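Local coordinates for hypothetical protein (PDB 4QAN) that is of unknown function but has a cystatin-like fold, as a divergent member of the NTF2-like superfamily, and can bind a magnesium ion, at residues A30-L35 / L115-I120; I308-I313 / K323-L328; Y336-T341 / G364-L369. All blocks are in the same frame, centred on the assembly; numbering follows the deposited sequence.

Contact 1 (A30-L35 / L115-I120)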
loop_
_atom_site.group_PDB
_atom_site.type_symbol
_atom_site.label_atom_id
_atom_site.label_comp_id
_atom_site.label_asym_id
_atom_site.label_seq_id
_atom_site.Cartn_x
_atom_site.Cartn_y
_atom_site.Cartn_z
ATOM N N ALA A 30 -14.388 -15.847 8.728
ATOM C CA ALA A 30 -13.395 -14.824 8.387
ATOM C C ALA A 30 -12.939 -14.028 9.618
ATOM O O ALA A 30 -11.755 -13.719 9.766
ATOM C CB ALA A 30 -13.964 -13.888 7.334
ATOM N N VAL A 31 -13.881 -13.718 10.508
ATOM C CA VAL A 31 -13.577 -12.988 11.735
ATOM C C VAL A 31 -12.692 -13.823 12.652
ATOM O O VAL A 31 -11.696 -13.319 13.184
ATOM C CB VAL A 31 -14.857 -12.599 12.496
ATOM C CG1 VAL A 31 -14.528 -12.043 13.882
ATOM C CG2 VAL A 31 -15.669 -11.597 11.691
ATOM N N LEU A 32 -13.064 -15.092 12.831
ATOM C CA LEU A 32 -12.327 -15.997 13.702
ATOM C C LEU A 32 -10.934 -16.253 13.159
ATOM O O LEU A 32 -9.953 -16.164 13.899
ATOM C CB LEU A 32 -13.069 -17.327 13.865
ATOM C CG LEU A 32 -14.369 -17.289 14.671
ATOM C CD1 LEU A 32 -15.063 -18.650 14.651
ATOM C CD2 LEU A 32 -14.096 -16.839 16.102
ATOM N N TYR A 33 -10.853 -16.568 11.867
ATOM C CA TYR A 33 -9.577 -16.730 11.183
ATOM C C TYR A 33 -8.678 -15.561 11.550
ATOM O O TYR A 33 -7.523 -15.753 11.917
ATOM C CB TYR A 33 -9.789 -16.794 9.663
ATOM C CG TYR A 33 -8.507 -16.844 8.839
ATOM C CD1 TYR A 33 -7.946 -15.687 8.307
ATOM C CD2 TYR A 33 -7.859 -18.057 8.581
ATOM C CE1 TYR A 33 -6.783 -15.742 7.549
ATOM C CE2 TYR A 33 -6.685 -18.109 7.826
ATOM C CZ TYR A 33 -6.153 -16.953 7.314
ATOM O OH TYR A 33 -4.981 -17.012 6.572
HETATM N N MSE A 34 -9.214 -14.351 11.478
HETATM C CA MSE A 34 -8.410 -13.163 11.780
HETATM C C MSE A 34 -8.072 -13.136 13.244
HETATM O O MSE A 34 -6.956 -12.784 13.613
HETATM C CB MSE A 34 -9.135 -11.910 11.313
HETATM C CG MSE A 34 -8.338 -10.630 11.511
HETATM SE SE MSE A 34 -6.730 -10.663 10.395
HETATM C CE MSE A 34 -7.561 -10.502 8.621
ATOM N N LEU A 35 -9.019 -13.511 14.092
ATOM C CA LEU A 35 -8.768 -13.557 15.528
ATOM C C LEU A 35 -7.681 -14.575 15.891
ATOM O O LEU A 35 -6.803 -14.292 16.713
ATOM C CB LEU A 35 -10.055 -13.867 16.278
ATOM C CG LEU A 35 -11.101 -12.753 16.250
ATOM C CD1 LEU A 35 -12.432 -13.279 16.760
ATOM C CD2 LEU A 35 -10.652 -11.563 17.078
ATOM N N LEU A 115 -5.981 -14.932 24.124
ATOM C CA LEU A 115 -7.289 -14.427 23.697
ATOM C C LEU A 115 -8.393 -15.497 23.661
ATOM O O LEU A 115 -8.192 -16.590 23.139
ATOM C CB LEU A 115 -7.128 -13.769 22.321
ATOM C CG LEU A 115 -8.325 -13.326 21.478
ATOM C CD1 LEU A 115 -7.876 -12.207 20.550
ATOM C CD2 LEU A 115 -8.937 -14.471 20.673
ATOM N N GLU A 116 -9.560 -15.163 24.210
ATOM C CA GLU A 116 -10.727 -16.037 24.160
ATOM C C GLU A 116 -11.895 -15.292 23.525
ATOM O O GLU A 116 -12.201 -14.174 23.921
ATOM C CB GLU A 116 -11.140 -16.473 25.570
ATOM C CG GLU A 116 -10.231 -17.488 26.236
ATOM C CD GLU A 116 -10.730 -17.889 27.619
ATOM O OE1 GLU A 116 -11.870 -18.397 27.735
ATOM O OE2 GLU A 116 -9.980 -17.696 28.598
ATOM N N VAL A 117 -12.569 -15.935 22.576
ATOM C CA VAL A 117 -13.694 -15.325 21.867
ATOM C C VAL A 117 -15.008 -15.529 22.617
ATOM O O VAL A 117 -15.564 -16.625 22.630
ATOM C CB VAL A 117 -13.825 -15.895 20.439
ATOM C CG1 VAL A 117 -14.956 -15.202 19.688
ATOM C CG2 VAL A 117 -12.505 -15.737 19.690
ATOM N N LEU A 118 -15.515 -14.459 23.222
ATOM C CA LEU A 118 -16.733 -14.540 24.035
ATOM C C LEU A 118 -17.980 -14.471 23.165
ATOM O O LEU A 118 -18.915 -15.251 23.340
ATOM C CB LEU A 118 -16.766 -13.412 25.062
ATOM C CG LEU A 118 -15.509 -13.254 25.920
ATOM C CD1 LEU A 118 -15.661 -12.053 26.841
ATOM C CD2 LEU A 118 -15.204 -14.515 26.714
ATOM N N GLU A 119 -17.989 -13.524 22.233
ATOM C CA GLU A 119 -19.105 -13.357 21.314
ATOM C C GLU A 119 -18.692 -12.568 20.081
ATOM O O GLU A 119 -17.789 -11.736 20.129
ATOM C CB GLU A 119 -20.260 -12.646 22.024
ATOM C CG GLU A 119 -21.412 -12.230 21.120
ATOM C CD GLU A 119 -22.640 -11.800 21.896
ATOM O OE1 GLU A 119 -22.543 -11.619 23.131
ATOM O OE2 GLU A 119 -23.705 -11.641 21.265
ATOM N N ILE A 120 -19.366 -12.856 18.974
ATOM C CA ILE A 120 -19.257 -12.077 17.753
ATOM C C ILE A 120 -20.674 -11.645 17.415
ATOM O O ILE A 120 -21.526 -12.494 17.157
ATOM C CB ILE A 120 -18.678 -12.925 16.600
ATOM C CG1 ILE A 120 -17.229 -13.307 16.899
ATOM C CG2 ILE A 120 -18.747 -12.171 15.279
ATOM C CD1 ILE A 120 -16.666 -14.348 15.956
#
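I120 points its CD1 methyl at the side of the helix carrying V31, L32 and L35, and that one methyl meets two of them closely. V31 comes tip to tip: its CG1, anti to the backbone N (chi1 171°), ends 3.8 Å from I120 CD1. L32 crosses I120 obliquely; its CB leaves the helix along the flank, but chi1 of -70° and an extended chi2 swing the isobutyl end round so that CD2 lies 3.6 Å from I120 CD1. The same L32 CD2 also crosses V117, 4.0 Å from its CG1, and so wedges between the two strand residues. One turn on, L35 CD1 rests 3.8 Å from V117 CG2, again at an oblique crossing, while its other branch, CD2, only grazes L115 CD1 at 4.5 Å. No hydrogen bond joins the two segments, which are held by branched aliphatic groups alone. Helix and strand run roughly antiparallel, at 150°, with axes 10.5 Å apart, the spacing of a helix laid on a sheet. A classic bulge at L118 and E119, both facing Y147, interrupts the strand between V117 and I120, yet both still point toward the helix. Helix 27-39 thus packs on one face of the antiparallel sheet, V31 and L35 continuing onto I146 of strand 140-150 and onto F159 and L157 of strand 153-164, while helix 43-48 covers M34 behind.

Contact 2 (I308-I313 / K323-L328)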
loop_
_atom_site.group_PDB
_atom_site.type_symbol
_atom_site.label_atom_id
_atom_site.label_comp_id
_atom_site.label_asym_id
_atom_site.label_seq_id
_atom_site.Cartn_x
_atom_site.Cartn_y
_atom_site.Cartn_z
ATOM N N ILE A 308 15.464 12.401 -20.192
ATOM C CA ILE A 308 16.407 13.062 -21.096
ATOM C C ILE A 308 17.846 12.847 -20.608
ATOM O O ILE A 308 18.756 12.606 -21.398
ATOM C CB ILE A 308 16.107 14.568 -21.204
ATOM C CG1 ILE A 308 14.741 14.791 -21.861
ATOM C CG2 ILE A 308 17.181 15.284 -22.020
ATOM C CD1 ILE A 308 14.182 16.174 -21.626
ATOM N N LYS A 309 18.040 12.934 -19.297
ATOM C CA LYS A 309 19.357 12.849 -18.698
ATOM C C LYS A 309 19.265 12.527 -17.203
ATOM O O LYS A 309 18.354 12.992 -16.515
ATOM C CB LYS A 309 20.084 14.176 -18.896
ATOM C CG LYS A 309 21.596 14.051 -18.929
ATOM C CD LYS A 309 22.201 15.242 -19.649
ATOM C CE LYS A 309 23.718 15.233 -19.603
ATOM N NZ LYS A 309 24.219 16.461 -20.264
ATOM N N VAL A 310 20.198 11.708 -16.722
ATOM C CA VAL A 310 20.405 11.481 -15.294
ATOM C C VAL A 310 21.713 12.166 -14.885
ATOM O O VAL A 310 22.785 11.772 -15.338
ATOM C CB VAL A 310 20.489 9.989 -14.994
ATOM C CG1 VAL A 310 20.695 9.755 -13.493
ATOM C CG2 VAL A 310 19.229 9.306 -15.507
ATOM N N ILE A 311 21.626 13.200 -14.048
ATOM C CA ILE A 311 22.759 14.106 -13.852
ATOM C C ILE A 311 23.243 14.090 -12.412
ATOM O O ILE A 311 22.447 14.319 -11.503
ATOM C CB ILE A 311 22.379 15.556 -14.196
ATOM C CG1 ILE A 311 21.725 15.618 -15.575
ATOM C CG2 ILE A 311 23.613 16.436 -14.151
ATOM C CD1 ILE A 311 21.065 16.941 -15.861
ATOM N N PRO A 312 24.550 13.862 -12.198
ATOM C CA PRO A 312 25.029 13.800 -10.829
ATOM C C PRO A 312 24.937 15.148 -10.138
ATOM O O PRO A 312 25.246 16.201 -10.736
ATOM C CB PRO A 312 26.502 13.394 -10.990
ATOM C CG PRO A 312 26.886 13.941 -12.328
ATOM C CD PRO A 312 25.653 13.759 -13.172
ATOM N N ILE A 313 24.515 15.119 -8.880
ATOM C CA ILE A 313 24.537 16.314 -8.049
ATOM C C ILE A 313 25.816 16.317 -7.217
ATOM O O ILE A 313 26.135 15.336 -6.548
ATOM C CB ILE A 313 23.295 16.351 -7.142
ATOM C CG1 ILE A 313 22.023 16.370 -8.003
ATOM C CG2 ILE A 313 23.329 17.542 -6.193
ATOM C CD1 ILE A 313 20.755 16.122 -7.207
ATOM N N LYS A 323 24.846 8.501 -3.196
ATOM C CA LYS A 323 24.972 9.591 -4.149
ATOM C C LYS A 323 23.629 10.150 -4.606
ATOM O O LYS A 323 22.668 9.406 -4.822
ATOM C CB LYS A 323 25.783 9.128 -5.351
ATOM C CG LYS A 323 27.185 8.696 -4.960
ATOM C CD LYS A 323 28.100 8.507 -6.153
ATOM C CE LYS A 323 29.497 8.120 -5.685
ATOM N NZ LYS A 323 30.219 9.234 -4.999
ATOM N N GLN A 324 23.571 11.469 -4.756
ATOM C CA GLN A 324 22.365 12.133 -5.228
ATOM C C GLN A 324 22.456 12.469 -6.713
ATOM O O GLN A 324 23.490 12.931 -7.214
ATOM C CB GLN A 324 22.103 13.399 -4.429
ATOM C CG GLN A 324 21.569 13.130 -3.043
ATOM C CD GLN A 324 21.411 14.403 -2.239
ATOM O OE1 GLN A 324 20.629 15.285 -2.595
ATOM N NE2 GLN A 324 22.144 14.501 -1.150
ATOM N N TYR A 325 21.349 12.234 -7.403
ATOM C CA TYR A 325 21.279 12.420 -8.832
ATOM C C TYR A 325 19.970 13.126 -9.154
ATOM O O TYR A 325 18.971 12.919 -8.464
ATOM C CB TYR A 325 21.355 11.047 -9.537
ATOM C CG TYR A 325 22.770 10.533 -9.702
ATOM C CD1 TYR A 325 23.425 9.852 -8.668
ATOM C CD2 TYR A 325 23.467 10.743 -10.897
ATOM C CE1 TYR A 325 24.728 9.404 -8.820
ATOM C CE2 TYR A 325 24.765 10.294 -11.055
ATOM C CZ TYR A 325 25.393 9.629 -10.014
ATOM O OH TYR A 325 26.690 9.189 -10.194
ATOM N N ALA A 326 19.982 13.941 -10.211
ATOM C CA ALA A 326 18.775 14.574 -10.734
ATOM C C ALA A 326 18.326 13.880 -11.997
ATOM O O ALA A 326 19.133 13.546 -12.846
ATOM C CB ALA A 326 19.036 16.045 -11.017
ATOM N N GLY A 327 17.026 13.642 -12.110
ATOM C CA GLY A 327 16.419 13.117 -13.332
ATOM C C GLY A 327 15.817 14.285 -14.103
ATOM O O GLY A 327 15.112 15.114 -13.522
ATOM N N LEU A 328 16.131 14.379 -15.391
ATOM C CA LEU A 328 15.515 15.369 -16.278
ATOM C C LEU A 328 14.641 14.614 -17.271
ATOM O O LEU A 328 15.101 13.653 -17.891
ATOM C CB LEU A 328 16.584 16.187 -17.003
ATOM C CG LEU A 328 16.107 17.205 -18.033
ATOM C CD1 LEU A 328 15.324 18.308 -17.347
ATOM C CD2 LEU A 328 17.281 17.793 -18.810
HETATM O O HOH W 1 26.194 12.711 -7.346
#
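Strands 305-314 and 322-331 form an antiparallel beta hairpin within the mixed sheet of the C-terminal part of this cystatin-like protein. Its ladder pairs K309 with L328 and I311 with A326 as hydrogen-bonded pairs, and V310 with G327 and P312 with Y325 as non-hydrogen-bonded ones. The I311-A326 rung is the straightest: I311 N gives to A326 O at 172° and A326 N to I311 O at 175°, both in the carbonyl plane. At the far end I308 and K309 both face L328, a classic beta bulge; L328 O takes a 2.6 Å bond from I308 N and a weak one from K309 N.

Y325 buries the most surface among the residues on the V310 and P312 face. From CB, which sits 4.0 Å from I311 O, chi1 of -82° sets CG anti to the carbonyl carbon and brings the end of the side chain nearer the partner strand. CG passes P312 CA, and CD2 drops to 3.4 Å from that same P312 CA while also meeting V310 CG1, whose side chain crosses the tyrosine at about a right angle. CE2 then reaches P312 CB at 3.6 Å, and CZ ends beside the same carbon, so the proline side chain crosses the tyrosine obliquely at its CE2-CZ side. Helix 221-234 covers this face, with Q222 touching both V310 and Y325.

On the other face L328 and I311 pack on helix 371-378. I313 CD1 lies 4.2 Å from A326 CB. Beyond the last rung, where I313 N bonds to Q324 O, water 1 donates to both I313 O and Q324 O, 2.7 Å from each.

Contact 3 (Y336-T341 / G364-L369)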
loop_
_atom_site.group_PDB
_atom_site.type_symbol
_atom_site.label_atom_id
_atom_site.label_comp_id
_atom_site.label_asym_id
_atom_site.label_seq_id
_atom_site.Cartn_x
_atom_site.Cartn_y
_atom_site.Cartn_z
ATOM N N TYR A 336 10.304 18.057 -16.762
ATOM C CA TYR A 336 10.320 18.069 -15.309
ATOM C C TYR A 336 11.697 17.688 -14.792
ATOM O O TYR A 336 12.519 17.118 -15.513
ATOM C CB TYR A 336 9.289 17.083 -14.756
ATOM C CG TYR A 336 7.865 17.436 -15.103
ATOM C CD1 TYR A 336 7.298 17.028 -16.313
ATOM C CD2 TYR A 336 7.087 18.199 -14.238
ATOM C CE1 TYR A 336 5.992 17.359 -16.642
ATOM C CE2 TYR A 336 5.778 18.539 -14.558
ATOM C CZ TYR A 336 5.236 18.120 -15.760
ATOM O OH TYR A 336 3.946 18.451 -16.083
ATOM N N LEU A 337 11.936 18.025 -13.533
ATOM C CA LEU A 337 13.081 17.549 -12.803
ATOM C C LEU A 337 12.582 16.757 -11.590
ATOM O O LEU A 337 11.603 17.136 -10.951
ATOM C CB LEU A 337 13.924 18.720 -12.333
ATOM C CG LEU A 337 15.360 18.374 -11.938
ATOM C CD1 LEU A 337 16.237 18.256 -13.184
ATOM C CD2 LEU A 337 15.936 19.418 -10.998
ATOM N N THR A 338 13.260 15.658 -11.279
ATOM C CA THR A 338 13.131 15.041 -9.969
ATOM C C THR A 338 14.489 14.701 -9.396
ATOM O O THR A 338 15.484 14.739 -10.100
ATOM C CB THR A 338 12.352 13.729 -10.047
ATOM O OG1 THR A 338 13.185 12.716 -10.649
ATOM C CG2 THR A 338 11.064 13.936 -10.832
ATOM N N GLY A 339 14.495 14.331 -8.122
ATOM C CA GLY A 339 15.697 13.950 -7.406
ATOM C C GLY A 339 15.713 12.506 -6.952
ATOM O O GLY A 339 14.676 11.942 -6.598
ATOM N N TYR A 340 16.904 11.917 -6.971
ATOM C CA TYR A 340 17.135 10.556 -6.491
ATOM C C TYR A 340 18.283 10.545 -5.509
ATOM O O TYR A 340 19.198 11.362 -5.593
ATOM C CB TYR A 340 17.510 9.627 -7.642
ATOM C CG TYR A 340 16.420 9.364 -8.640
ATOM C CD1 TYR A 340 16.182 10.251 -9.684
ATOM C CD2 TYR A 340 15.647 8.225 -8.552
ATOM C CE1 TYR A 340 15.192 10.011 -10.608
ATOM C CE2 TYR A 340 14.654 7.974 -9.464
ATOM C CZ TYR A 340 14.439 8.868 -10.502
ATOM O OH TYR A 340 13.448 8.611 -11.401
ATOM N N THR A 341 18.219 9.620 -4.562
ATOM C CA THR A 341 19.354 9.326 -3.694
ATOM C C THR A 341 19.581 7.849 -3.925
ATOM O O THR A 341 18.650 7.054 -3.782
ATOM C CB THR A 341 19.072 9.621 -2.202
ATOM O OG1 THR A 341 18.795 11.010 -2.017
ATOM C CG2 THR A 341 20.261 9.247 -1.343
ATOM N N GLY A 364 9.496 12.083 -3.865
ATOM C CA GLY A 364 8.398 12.110 -4.835
ATOM C C GLY A 364 8.081 13.479 -5.427
ATOM O O GLY A 364 7.109 13.618 -6.145
ATOM N N GLU A 365 8.904 14.491 -5.158
ATOM C CA GLU A 365 8.628 15.823 -5.659
ATOM C C GLU A 365 8.977 15.901 -7.147
ATOM O O GLU A 365 9.966 15.337 -7.597
ATOM C CB GLU A 365 9.418 16.873 -4.872
ATOM C CG GLU A 365 8.882 18.284 -5.050
ATOM C CD GLU A 365 9.816 19.351 -4.500
ATOM O OE1 GLU A 365 10.485 19.095 -3.471
ATOM O OE2 GLU A 365 9.878 20.450 -5.099
ATOM N N VAL A 366 8.156 16.611 -7.905
ATOM C CA VAL A 366 8.404 16.798 -9.325
ATOM C C VAL A 366 8.380 18.287 -9.563
ATOM O O VAL A 366 7.484 18.956 -9.078
ATOM C CB VAL A 366 7.317 16.096 -10.147
ATOM C CG1 VAL A 366 7.411 16.482 -11.594
ATOM C CG2 VAL A 366 7.419 14.582 -9.996
HETATM N N MSE A 367 9.375 18.810 -10.267
HETATM C CA MSE A 367 9.496 20.244 -10.531
HETATM C C MSE A 367 9.335 20.495 -12.002
HETATM O O MSE A 367 10.118 19.980 -12.796
HETATM C CB MSE A 367 10.905 20.651 -10.093
HETATM C CG MSE A 367 11.246 22.110 -10.376
HETATM SE SE MSE A 367 12.894 22.555 -9.383
HETATM C CE MSE A 367 14.175 22.455 -10.868
ATOM N N ARG A 368 8.340 21.298 -12.373
ATOM C CA ARG A 368 8.126 21.692 -13.756
ATOM C C ARG A 368 9.256 22.612 -14.207
ATOM O O ARG A 368 9.714 23.456 -13.437
ATOM C CB ARG A 368 6.768 22.384 -13.899
ATOM C CG ARG A 368 6.437 22.915 -15.291
ATOM C CD ARG A 368 6.411 21.834 -16.370
ATOM N NE ARG A 368 6.186 22.428 -17.681
ATOM C CZ ARG A 368 5.007 22.861 -18.120
ATOM N NH1 ARG A 368 3.917 22.749 -17.364
ATOM N NH2 ARG A 368 4.908 23.407 -19.325
ATOM N N LEU A 369 9.723 22.411 -15.443
ATOM C CA LEU A 369 10.758 23.249 -16.049
ATOM C C LEU A 369 10.283 23.875 -17.357
ATOM O O LEU A 369 9.593 23.237 -18.149
ATOM C CB LEU A 369 12.005 22.414 -16.355
ATOM C CG LEU A 369 12.819 21.872 -15.184
ATOM C CD1 LEU A 369 13.994 21.083 -15.725
ATOM C CD2 LEU A 369 13.301 22.975 -14.256
HETATM O O HOH W 2 12.123 14.213 -6.175
#
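Strand 367-369 adds antiparallel to strand 334-344 in the mixed sheet. L337 and M367 form the hydrogen-bonded pair: L337 N gives to M367 O and M367 N to L337 O, both in the carbonyl plane. Y336 and R368 are the adjoining non-hydrogen-bonded pair.

Y336 has the most surface buried here. Its chi1 of -64° sets CG anti to the carbonyl carbon, and the ring carries R368 over one face, where CD makes a CH-pi contact 4.2 Å from the ring centroid, offset toward the rim. The bend at chi2 of R368 (60°) lays the chain there, with the guanidinium plane 50° from the ring. V366 crosses Y336 obliquely, and F274 of helix 254-275 meets the ring edge-to-face. An alanine at Y336 would remove the ring face under R368 CD and the aromatic partner of F274, and would probably loosen the packing of strand 367-369 there.

L337, next in burial, points to the opposite face. Its CD2 lies 3.5 Å from CE of the selenomethionine M367 in the conformer given, the two chains side by side and pointing the same way, and L369 CD1 rests 4.1 Å from L337 CB. Past the L337-M367 pair the two segments part and a solvent molecule takes over: water 2 bridges G339 N, at 3.1 Å, and E365 O, at 2.8 Å.

In the fold
From the N terminus, contact 1 closes first, bringing helix 27-39 onto strand 116-122 across a largely helical span of 79 residues and tying that helix to the antiparallel sheet. The chain then crosses to the other side of its centre, where contact 2 closes a short hairpin and contact 3 closes a longer loop that includes strand 349-353. All three follow in series, none enclosing or crossing another. Contact 1 lies about 39 Å from contact 2 between nearest atoms. Contacts 2 and 3 touch within one mixed sheet: strands 322-331 and 334-344 are neighbours, joined through Y325 O to Y340 N, and L328 packs on L369.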